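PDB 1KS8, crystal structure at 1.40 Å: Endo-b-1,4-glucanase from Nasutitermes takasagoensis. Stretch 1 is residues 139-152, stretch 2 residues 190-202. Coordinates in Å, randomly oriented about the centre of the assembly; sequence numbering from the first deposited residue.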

ATOM      1  N   ALA A 139       1.956 -10.428  19.196  1.00  8.76           N
ATOM      2  CA  ALA A 139       2.867 -10.013  18.141  1.00  8.60           C
ATOM      3  C   ALA A 139       3.467 -11.295  17.583  1.00  9.02           C
ATOM      4  O   ALA A 139       3.891 -12.173  18.340  1.00 10.86           O
ATOM      5  CB  ALA A 139       3.958  -9.110  18.701  1.00 10.16           C
ATOM      6  N   TYR A 140       3.486 -11.410  16.259  1.00  7.89           N
ATOM      7  CA  TYR A 140       4.012 -12.597  15.599  1.00  7.76           C
ATOM      8  C   TYR A 140       5.229 -12.231  14.762  1.00  7.82           C
ATOM      9  O   TYR A 140       5.266 -11.167  14.137  1.00  7.60           O
ATOM     10  CB  TYR A 140       2.936 -13.214  14.704  1.00  7.72           C
ATOM     11  CG  TYR A 140       1.635 -13.533  15.412  1.00  9.06           C
ATOM     12  CD1 TYR A 140       1.610 -14.359  16.534  1.00  9.39           C
ATOM     13  CD2 TYR A 140       0.424 -13.027  14.941  1.00  9.56           C
ATOM     14  CE1 TYR A 140       0.406 -14.678  17.170  1.00 10.61           C
ATOM     15  CE2 TYR A 140      -0.782 -13.339  15.567  1.00  9.53           C
ATOM     16  CZ  TYR A 140      -0.783 -14.163  16.677  1.00  9.66           C
ATOM     17  OH  TYR A 140      -1.981 -14.476  17.286  1.00 12.31           O
ATOM     18  N   LYS A 141       6.216 -13.118  14.735  1.00  8.67           N
ATOM     19  CA  LYS A 141       7.439 -12.850  13.998  1.00  9.35           C
ATOM     20  C   LYS A 141       7.904 -13.999  13.116  1.00  8.74           C
ATOM     21  O   LYS A 141       7.435 -15.135  13.234  1.00  9.69           O
ATOM     22  CB  LYS A 141       8.563 -12.538  14.987  1.00 11.21           C
ATOM     23  CG  LYS A 141       8.961 -13.741  15.844  1.00 12.04           C
ATOM     24  CD  LYS A 141      10.075 -13.397  16.824  1.00 14.26           C
ATOM     25  CE  LYS A 141      10.619 -14.643  17.507  1.00 18.78           C
ATOM     26  NZ  LYS A 141       9.566 -15.385  18.244  1.00 22.82           N
ATOM     27  N   ILE A 142       8.823 -13.672  12.218  1.00  8.63           N
ATOM     28  CA  ILE A 142       9.456 -14.668  11.376  1.00  8.99           C
ATOM     29  C   ILE A 142      10.907 -14.635  11.855  1.00 10.15           C
ATOM     30  O   ILE A 142      11.374 -13.618  12.382  1.00  9.89           O
ATOM     31  CB  ILE A 142       9.392 -14.330   9.855  1.00  8.68           C
ATOM     32  CG1 ILE A 142       9.856 -12.897   9.591  1.00  9.03           C
ATOM     33  CG2 ILE A 142       7.979 -14.555   9.334  1.00 10.34           C
ATOM     34  CD1 ILE A 142       9.974 -12.564   8.107  1.00  9.36           C
ATOM     35  N   ASP A 143      11.602 -15.757  11.719  1.00 10.52           N
ATOM     36  CA  ASP A 143      12.999 -15.849  12.128  1.00 11.55           C
ATOM     37  C   ASP A 143      13.665 -16.959  11.326  1.00 12.26           C
ATOM     38  O   ASP A 143      13.083 -17.461  10.369  1.00 11.06           O
ATOM     39  CB  ASP A 143      13.122 -16.112  13.639  1.00 13.03           C
ATOM     40  CG  ASP A 143      12.248 -17.252  14.120  1.00 14.53           C
ATOM     41  OD1 ASP A 143      12.145 -18.273  13.415  1.00 14.93           O
ATOM     42  OD2 ASP A 143      11.671 -17.129  15.224  1.00 18.13           O
ATOM     43  N   THR A 144      14.877 -17.349  11.704  1.00 12.81           N
ATOM     44  CA  THR A 144      15.575 -18.388  10.955  1.00 13.99           C
ATOM     45  C   THR A 144      14.886 -19.752  10.951  1.00 14.78           C
ATOM     46  O   THR A 144      15.050 -20.520  10.005  1.00 15.98           O
ATOM     47  CB  THR A 144      17.027 -18.560  11.450  1.00 13.87           C
ATOM     48  OG1 THR A 144      17.031 -18.869  12.849  1.00 15.75           O
ATOM     49  CG2 THR A 144      17.820 -17.282  11.208  1.00 14.13           C
ATOM     50  N   SER A 145      14.110 -20.050  11.989  1.00 14.56           N
ATOM     51  CA  SER A 145      13.412 -21.334  12.064  1.00 15.93           C
ATOM     52  C   SER A 145      12.041 -21.269  11.393  1.00 15.81           C
ATOM     53  O   SER A 145      11.504 -22.284  10.951  1.00 16.95           O
ATOM     54  CB  SER A 145      13.252 -21.770  13.524  1.00 17.61           C
ATOM     55  OG  SER A 145      12.446 -20.861  14.250  1.00 23.16           O
ATOM     56  N   ARG A 146      11.484 -20.064  11.328  1.00 14.76           N
ATOM     57  CA  ARG A 146      10.180 -19.825  10.713  1.00 14.40           C
ATOM     58  C   ARG A 146      10.363 -18.612   9.810  1.00 13.57           C
ATOM     59  O   ARG A 146      10.039 -17.489  10.190  1.00 11.98           O
ATOM     60  CB  ARG A 146       9.142 -19.514  11.794  1.00 16.65           C
ATOM     61  CG  ARG A 146       8.858 -20.664  12.743  1.00 21.74           C
ATOM     62  CD  ARG A 146       8.017 -20.193  13.920  1.00 27.60           C
ATOM     63  NE  ARG A 146       7.445 -21.305  14.674  1.00 33.32           N
ATOM     64  CZ  ARG A 146       6.505 -22.120  14.205  1.00 35.64           C
ATOM     65  NH1 ARG A 146       6.028 -21.948  12.979  1.00 36.95           N
ATOM     66  NH2 ARG A 146       6.038 -23.102  14.963  1.00 37.29           N
ATOM     67  N   PRO A 147      10.879 -18.830   8.592  1.00 12.28           N
ATOM     68  CA  PRO A 147      11.131 -17.767   7.616  1.00 12.19           C
ATOM     69  C   PRO A 147       9.931 -17.094   6.956  1.00 10.88           C
ATOM     70  O   PRO A 147       8.785 -17.498   7.132  1.00 11.05           O
ATOM     71  CB  PRO A 147      12.034 -18.455   6.598  1.00 13.71           C
ATOM     72  CG  PRO A 147      11.477 -19.832   6.568  1.00 15.33           C
ATOM     73  CD  PRO A 147      11.274 -20.142   8.043  1.00 12.82           C
ATOM     74  N   GLY A 148      10.230 -16.052   6.190  1.00 10.17           N
ATOM     75  CA  GLY A 148       9.202 -15.310   5.484  1.00 10.36           C
ATOM     76  C   GLY A 148       9.872 -14.426   4.453  1.00  9.51           C
ATOM     77  O   GLY A 148       9.971 -13.213   4.636  1.00  9.70           O
ATOM     78  N   SER A 149      10.336 -15.044   3.369  1.00 10.05           N
ATOM     79  CA  SER A 149      11.027 -14.330   2.299  1.00  9.78           C
ATOM     80  C   SER A 149      10.194 -13.219   1.681  1.00  9.49           C
ATOM     81  O   SER A 149      10.729 -12.171   1.320  1.00  9.78           O
ATOM     82  CB  SER A 149      11.450 -15.305   1.200  1.00 10.44           C
ATOM     83  OG  SER A 149      12.257 -16.341   1.730  1.00 11.45           O
ATOM     84  N   ASP A 150       8.892 -13.449   1.542  1.00  9.30           N
ATOM     85  CA  ASP A 150       8.029 -12.431   0.962  1.00  9.57           C
ATOM     86  C   ASP A 150       7.877 -11.219   1.876  1.00  9.10           C
ATOM     87  O   ASP A 150       8.012 -10.079   1.430  1.00  9.46           O
ATOM     88  CB  ASP A 150       6.648 -13.006   0.591  1.00  9.65           C
ATOM     89  CG  ASP A 150       6.127 -14.036   1.589  1.00 10.82           C
ATOM     90  OD1 ASP A 150       6.702 -14.209   2.684  1.00 10.09           O
ATOM     91  OD2 ASP A 150       5.104 -14.679   1.264  1.00 13.98           O
ATOM     92  N   LEU A 151       7.616 -11.465   3.157  1.00  9.14           N
ATOM     93  CA  LEU A 151       7.459 -10.385   4.124  1.00  9.15           C
ATOM     94  C   LEU A 151       8.766  -9.620   4.319  1.00  8.72           C
ATOM     95  O   LEU A 151       8.785  -8.390   4.275  1.00  8.98           O
ATOM     96  CB  LEU A 151       6.992 -10.945   5.466  1.00  9.14           C
ATOM     97  CG  LEU A 151       6.930  -9.962   6.639  1.00  8.04           C
ATOM     98  CD1 LEU A 151       5.915  -8.865   6.355  1.00  8.84           C
ATOM     99  CD2 LEU A 151       6.559 -10.720   7.904  1.00  9.04           C
ATOM    100  N   ALA A 152       9.855 -10.352   4.540  1.00  9.61           N
ATOM    101  CA  ALA A 152      11.160  -9.729   4.737  1.00  9.11           C
ATOM    102  C   ALA A 152      11.598  -9.004   3.466  1.00  9.39           C
ATOM    103  O   ALA A 152      12.176  -7.915   3.525  1.00  9.43           O
ATOM    104  CB  ALA A 152      12.194 -10.787   5.122  1.00 10.14           C
ATOM    105  N   ASN A 190      18.525 -15.832   2.359  1.00 12.90           N
ATOM    106  CA  ASN A 190      19.232 -16.946   2.995  1.00 14.37           C
ATOM    107  C   ASN A 190      18.311 -17.958   3.678  1.00 14.05           C
ATOM    108  O   ASN A 190      18.679 -19.118   3.864  1.00 15.18           O
ATOM    109  CB  ASN A 190      20.231 -16.405   4.023  1.00 14.49           C
ATOM    110  CG  ASN A 190      21.355 -15.608   3.385  1.00 16.35           C
ATOM    111  OD1 ASN A 190      22.050 -14.845   4.062  1.00 19.51           O
ATOM    112  ND2 ASN A 190      21.548 -15.787   2.086  1.00 17.81           N
ATOM    113  N   TYR A 191      17.121 -17.510   4.061  1.00 13.48           N
ATOM    114  CA  TYR A 191      16.147 -18.368   4.727  1.00 13.52           C
ATOM    115  C   TYR A 191      14.835 -18.277   3.952  1.00 14.11           C
ATOM    116  O   TYR A 191      13.994 -17.414   4.216  1.00 12.84           O
ATOM    117  CB  TYR A 191      15.970 -17.905   6.176  1.00 13.06           C
ATOM    118  CG  TYR A 191      17.261 -17.964   6.968  1.00 14.21           C
ATOM    119  CD1 TYR A 191      17.667 -19.144   7.590  1.00 15.90           C
ATOM    120  CD2 TYR A 191      18.107 -16.857   7.042  1.00 14.69           C
ATOM    121  CE1 TYR A 191      18.887 -19.220   8.263  1.00 17.22           C
ATOM    122  CE2 TYR A 191      19.330 -16.923   7.711  1.00 16.53           C
ATOM    123  CZ  TYR A 191      19.712 -18.107   8.316  1.00 17.01           C
ATOM    124  OH  TYR A 191      20.927 -18.179   8.964  1.00 19.75           O
ATOM    125  N   ARG A 192      14.678 -19.186   2.992  1.00 15.18           N
ATOM    126  CA  ARG A 192      13.514 -19.232   2.111  1.00 15.30           C
ATOM    127  C   ARG A 192      12.245 -19.831   2.717  1.00 14.76           C
ATOM    128  O   ARG A 192      12.282 -20.876   3.370  1.00 15.64           O
ATOM    129  CB  ARG A 192      13.867 -20.015   0.841  1.00 15.91           C
ATOM    130  CG  ARG A 192      15.078 -19.504   0.066  1.00 18.67           C
ATOM    131  CD  ARG A 192      14.805 -18.165  -0.602  1.00 18.54           C
ATOM    132  NE  ARG A 192      15.928 -17.706  -1.419  1.00 19.49           N
ATOM    133  CZ  ARG A 192      16.246 -18.193  -2.616  1.00 19.71           C
ATOM    134  NH1 ARG A 192      15.525 -19.167  -3.157  1.00 21.03           N
ATOM    135  NH2 ARG A 192      17.284 -17.699  -3.277  1.00 19.93           N
ATOM    136  N   GLY A 193      11.117 -19.167   2.476  1.00 14.02           N
ATOM    137  CA  GLY A 193       9.844 -19.650   2.980  1.00 13.60           C
ATOM    138  C   GLY A 193       8.731 -18.622   2.879  1.00 12.47           C
ATOM    139  O   GLY A 193       8.994 -17.428   2.744  1.00 12.53           O
ATOM    140  N   LYS A 194       7.487 -19.091   2.926  1.00 12.68           N
ATOM    141  CA  LYS A 194       6.321 -18.209   2.868  1.00 13.29           C
ATOM    142  C   LYS A 194       6.065 -17.707   4.286  1.00 11.37           C
ATOM    143  O   LYS A 194       5.953 -18.511   5.211  1.00 11.11           O
ATOM    144  CB  LYS A 194       5.088 -18.980   2.393  1.00 15.46           C
ATOM    145  CG  LYS A 194       5.210 -19.614   1.020  1.00 18.98           C
ATOM    146  CD  LYS A 194       3.978 -20.462   0.719  1.00 23.31           C
ATOM    147  CE  LYS A 194       4.087 -21.158  -0.626  1.00 25.76           C
ATOM    148  NZ  LYS A 194       2.908 -22.029  -0.889  1.00 28.73           N
ATOM    149  N   TYR A 195       5.942 -16.395   4.465  1.00 10.67           N
ATOM    150  CA  TYR A 195       5.721 -15.871   5.807  1.00  9.45           C
ATOM    151  C   TYR A 195       4.425 -16.347   6.459  1.00  9.90           C
ATOM    152  O   TYR A 195       4.372 -16.484   7.678  1.00  9.51           O
ATOM    153  CB  TYR A 195       5.766 -14.334   5.814  1.00  9.09           C
ATOM    154  CG  TYR A 195       4.413 -13.659   5.693  1.00  8.21           C
ATOM    155  CD1 TYR A 195       3.753 -13.587   4.469  1.00  8.57           C
ATOM    156  CD2 TYR A 195       3.787 -13.110   6.813  1.00  8.39           C
ATOM    157  CE1 TYR A 195       2.500 -12.987   4.361  1.00  8.59           C
ATOM    158  CE2 TYR A 195       2.536 -12.507   6.718  1.00  8.29           C
ATOM    159  CZ  TYR A 195       1.898 -12.450   5.490  1.00  7.94           C
ATOM    160  OH  TYR A 195       0.661 -11.856   5.395  1.00  8.75           O
ATOM    161  N   SER A 196       3.385 -16.602   5.668  1.00  9.73           N
ATOM    162  CA  SER A 196       2.124 -17.046   6.253  1.00 10.36           C
ATOM    163  C   SER A 196       2.140 -18.504   6.707  1.00 11.01           C
ATOM    164  O   SER A 196       1.163 -18.990   7.278  1.00 11.76           O
ATOM    165  CB  SER A 196       0.945 -16.780   5.303  1.00 11.95           C
ATOM    166  OG  SER A 196       1.107 -17.402   4.046  1.00 13.27           O
ATOM    167  N   ASP A 197       3.246 -19.200   6.446  1.00 11.72           N
ATOM    168  CA  ASP A 197       3.395 -20.577   6.908  1.00 12.01           C
ATOM    169  C   ASP A 197       4.040 -20.479   8.293  1.00 12.25           C
ATOM    170  O   ASP A 197       4.018 -21.430   9.074  1.00 13.49           O
ATOM    171  CB  ASP A 197       4.302 -21.393   5.977  1.00 13.47           C
ATOM    172  CG  ASP A 197       3.583 -21.884   4.732  1.00 17.31           C
ATOM    173  OD1 ASP A 197       2.336 -21.888   4.715  1.00 16.52           O
ATOM    174  OD2 ASP A 197       4.274 -22.281   3.769  1.00 21.67           O
ATOM    175  N   SER A 198       4.621 -19.316   8.580  1.00 10.94           N
ATOM    176  CA  SER A 198       5.266 -19.055   9.865  1.00 10.26           C
ATOM    177  C   SER A 198       4.287 -18.294  10.761  1.00 10.88           C
ATOM    178  O   SER A 198       3.986 -18.725  11.874  1.00 13.33           O
ATOM    179  CB  SER A 198       6.546 -18.245   9.656  1.00 10.78           C
ATOM    180  OG  SER A 198       7.486 -18.993   8.897  1.00 12.89           O
ATOM    181  N   ILE A 199       3.804 -17.156  10.276  1.00  9.32           N
ATOM    182  CA  ILE A 199       2.819 -16.370  11.011  1.00  9.34           C
ATOM    183  C   ILE A 199       1.507 -16.906  10.447  1.00  9.26           C
ATOM    184  O   ILE A 199       0.912 -16.327   9.535  1.00  9.41           O
ATOM    185  CB  ILE A 199       2.972 -14.863  10.718  1.00  9.37           C
ATOM    186  CG1 ILE A 199       4.352 -14.390  11.189  1.00 10.28           C
ATOM    187  CG2 ILE A 199       1.870 -14.076  11.418  1.00  9.81           C
ATOM    188  CD1 ILE A 199       4.635 -12.916  10.951  1.00  9.71           C
ATOM    189  N   THR A 200       1.075 -18.041  10.987  1.00  9.54           N
ATOM    190  CA  THR A 200      -0.128 -18.697  10.496  1.00  9.74           C
ATOM    191  C   THR A 200      -1.427 -17.915  10.608  1.00  9.52           C
ATOM    192  O   THR A 200      -2.362 -18.173   9.854  1.00 10.62           O
ATOM    193  CB  THR A 200      -0.318 -20.080  11.157  1.00 10.75           C
ATOM    194  OG1 THR A 200      -0.418 -19.931  12.576  1.00 12.75           O
ATOM    195  CG2 THR A 200       0.860 -20.994  10.822  1.00 12.72           C
ATOM    196  N   ASP A 201      -1.505 -16.960  11.527  1.00  8.94           N
ATOM    197  CA  ASP A 201      -2.737 -16.192  11.646  1.00  9.37           C
ATOM    198  C   ASP A 201      -2.999 -15.436  10.347  1.00  9.69           C
ATOM    199  O   ASP A 201      -4.147 -15.236   9.953  1.00  9.62           O
ATOM    200  CB  ASP A 201      -2.655 -15.199  12.804  1.00  7.88           C
ATOM    201  CG  ASP A 201      -4.003 -14.588  13.136  1.00  8.83           C
ATOM    202  OD1 ASP A 201      -4.153 -13.351  13.044  1.00  8.62           O
ATOM    203  OD2 ASP A 201      -4.919 -15.359  13.489  1.00  9.71           O
ATOM    204  N   ALA A 202      -1.924 -15.033   9.677  1.00  9.39           N
ATOM    205  CA  ALA A 202      -2.032 -14.271   8.436  1.00  8.69           C
ATOM    206  C   ALA A 202      -2.496 -15.071   7.226  1.00  9.24           C
ATOM    207  O   ALA A 202      -2.908 -14.494   6.218  1.00  9.57           O
ATOM    208  CB  ALA A 202      -0.689 -13.606   8.127  1.00  8.43           C
TER
HETATM  209  O   HOH W   1      12.966 -15.182   5.562  1.00 10.94           O

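The contact between these two segments of the termite endoglucanase is a backbone-centred junction, in which the start of a helix is tied by hydrogen bonds to an irregular loop while apolar side chains pack beside it, and it illustrates how main-chain polar groups are satisfied where regular pairing is absent.

The principle is clearest around Gly148, the N-cap residue of the helix that begins at Ser149. The first turn of a helix has amide groups with no partner in the preceding turn, and here the other segment supplies one. Ser149 N donates to Gly193 O at 2.8 Å, and Gly193 N returns a bond to Ser149 OG at 3.1 Å, so a single serine and a single glycine are joined in both directions. One residue further on, Asp150 OD1 accepts from Tyr195 N at 2.9 Å, and the same oxygen accepts from Leu151 N, also at 2.9 Å. One carboxylate oxygen thus serves an amide from each segment.

The chains also come very close here, and at two glycines there is no room for a CB. Gly148 CA lies 3.5 Å from Tyr195 CA and also 3.5 Å from Gly193 O, the latter a CA-H...O contact. A CB placed ideally on Gly148 would fall 2.7 Å from Tyr195 CB, and one on Gly193 would fall 2.6 Å from Pro147 CG; both are clashes. A water completes the polar network, accepting from Gly148 N at 2.9 Å and donating to Tyr191 O at 2.8 Å, and so bridges two groups whose direct separation, 4.5 Å from Gly148 N to Tyr191 O, is too long for a hydrogen bond.

Pro147 shows how one residue can combine both kinds of interaction. Its carbonyl is bonded by Ser198, with OG donating to Pro147 O at 2.7 Å, while its ring rests against the loop: Pro147 CB is 4.0 Å from Tyr191 CB, and Pro147 CG is 3.9 Å from Gly193 CA. Proximity alone does not make a bond, however. Ser198 OG also comes within 3.2 Å of Arg146 O, but the angle is poor.

The turn leading into Pro147 is held from within its own segment. Asp143 OD1 receives Arg146 N at 2.8 Å and Ser145 OG at 2.7 Å, and Asp143 N donates to Arg146 O at 2.8 Å. On this turn, Thr144 sets its CG2 methyl over one face of the Tyr191 ring, 3.7 Å from the centroid and 17° off the normal, a CH-pi contact.

Apolar packing extends the junction towards the strand. Ile199 CG2 meets Tyr140 CB at 3.6 Å, and Ile199 CD1 lies 4.1 Å from Ile142 CG2 and 4.2 Å from Leu151 CD2, so this isoleucine touches both strand and helix residues. Tyr195 does likewise through its CB, 3.6 Å from Leu151 CB and 4.2 Å from Ile142 CG2. Together the segments bury 862 Å², counting both sides.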